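Side-chain contact in oligopeptide ABC transporter, periplasmic oligopeptide-binding protein, putative (Thermotoga maritima MSB8, PDB 5IPW), which probably binds oligopeptides in the periplasm and hands them to an ABC importer: residues Q197-P200 and K201-P204. Sequence-based numbering, arbitrary orientation.
Sequences QFHP and KYTP
A type I beta turn, His199-Pro200-Lys201-Tyr202, reverses the chain between helices 192-195 and 205-209 and is a worked example of one carbonyl holding two successive amides. Tyr202 N gives the turn bond to His199 O (3.0 Å), coming from above the carbonyl plane. Thr203 N reaches the same oxygen at 2.9 Å, this time in the plane, with a C=O...N angle of 159°, which extends the beta turn into an alpha turn. Pro200 fits the second place of the turn, where a phi near -60° is favoured and its lack of an N-H costs no turn bond.

The side chains follow the bend. His199 carries CG anti to the backbone N (chi1 -158°), which lays its imidazole alongside Lys201: ND1 lies 3.4 Å from Lys201 CB and takes a weak bond from Lys201 N. Tyr202 sits obliquely to this ring, planes at 52°, with CD2 3.8 Å from His199 ND1. The loop lies within the region assigned to the bacterial extracellular solute-binding family 5, its centre about 36 Å from the centre of the chain. Asp138 of helix 129-140 gathers its polar ends: the backbone O accepts from His199 NE2, while the carboxylate forms a salt bridge with Lys201 NZ and a hydrogen bond with Tyr202 OH. Replacing His199 by an alanine is likely to leave the Asp138 carbonyl without its imidazole mate, remove the weak acceptor of Lys201 N and open a gap beside Lys201 CB.

On the return limb, Thr203 points its beta carbon back toward the first half of the loop. Its OG1, set beside its own backbone N, approaches Gln197 CA at 3.3 Å and is hydrogen-bonded to Lys196 O, while CG2 lies 3.7 Å from Gln197 O. Pro204 follows as N-cap of helix 205-209, whose Ile208 touches both Pro200 and Thr203.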
# COMPACT_ATOMS: atom_id res chain seq x y z
N GLN A 197 27.74 9.09 17.26
CA GLN A 197 29.19 9.11 17.00
C GLN A 197 29.54 9.44 15.54
O GLN A 197 30.68 9.78 15.24
CB GLN A 197 29.84 7.78 17.38
CG GLN A 197 29.41 6.61 16.53
CD GLN A 197 30.08 5.33 16.96
OE1 GLN A 197 31.30 5.26 17.00
NE2 GLN A 197 29.29 4.32 17.32
N PHE A 198 28.56 9.31 14.64
CA PHE A 198 28.72 9.60 13.22
C PHE A 198 28.06 10.92 12.79
O PHE A 198 28.00 11.23 11.60
CB PHE A 198 28.12 8.46 12.40
CG PHE A 198 28.64 7.11 12.79
CD1 PHE A 198 29.98 6.79 12.63
CD2 PHE A 198 27.79 6.15 13.32
CE1 PHE A 198 30.46 5.54 12.98
CE2 PHE A 198 28.27 4.91 13.68
CZ PHE A 198 29.61 4.60 13.52
N HIS A 199 27.56 11.69 13.76
CA HIS A 199 26.77 12.88 13.49
C HIS A 199 27.48 14.13 14.01
O HIS A 199 27.71 14.25 15.21
CB HIS A 199 25.40 12.74 14.14
CG HIS A 199 24.35 13.61 13.53
ND1 HIS A 199 24.22 14.95 13.84
CD2 HIS A 199 23.37 13.34 12.64
CE1 HIS A 199 23.21 15.46 13.17
NE2 HIS A 199 22.68 14.51 12.43
N PRO A 200 27.83 15.07 13.11
CA PRO A 200 28.57 16.29 13.46
C PRO A 200 27.95 17.20 14.53
O PRO A 200 28.68 17.92 15.20
CB PRO A 200 28.65 17.06 12.13
CG PRO A 200 27.69 16.39 11.21
CD PRO A 200 27.67 14.96 11.65
N LYS A 201 26.63 17.19 14.65
CA LYS A 201 25.97 17.94 15.71
C LYS A 201 26.33 17.44 17.12
O LYS A 201 26.34 18.23 18.06
CB LYS A 201 24.45 17.90 15.55
CG LYS A 201 23.70 18.80 16.52
CD LYS A 201 22.19 18.60 16.42
CE LYS A 201 21.46 19.35 17.51
NZ LYS A 201 19.99 19.13 17.44
N TYR A 202 26.61 16.15 17.25
CA TYR A 202 26.90 15.56 18.56
C TYR A 202 28.34 15.14 18.73
O TYR A 202 28.78 14.89 19.85
CB TYR A 202 25.97 14.36 18.80
CG TYR A 202 24.51 14.76 18.78
CD1 TYR A 202 23.91 15.32 19.90
CD2 TYR A 202 23.75 14.62 17.63
CE1 TYR A 202 22.58 15.72 19.88
CE2 TYR A 202 22.42 15.01 17.60
CZ TYR A 202 21.84 15.56 18.73
OH TYR A 202 20.52 15.95 18.70
N THR A 203 29.09 15.07 17.63
CA THR A 203 30.47 14.61 17.67
C THR A 203 31.37 15.59 16.93
O THR A 203 31.00 16.10 15.88
CB THR A 203 30.56 13.23 16.99
OG1 THR A 203 29.61 12.36 17.60
CG2 THR A 203 31.96 12.64 17.13
N PRO A 204 32.56 15.87 17.50
CA PRO A 204 33.53 16.68 16.76
C PRO A 204 33.82 16.11 15.37
O PRO A 204 34.09 14.92 15.23
CB PRO A 204 34.80 16.64 17.62
CG PRO A 204 34.39 16.11 18.95
CD PRO A 204 32.96 15.65 18.90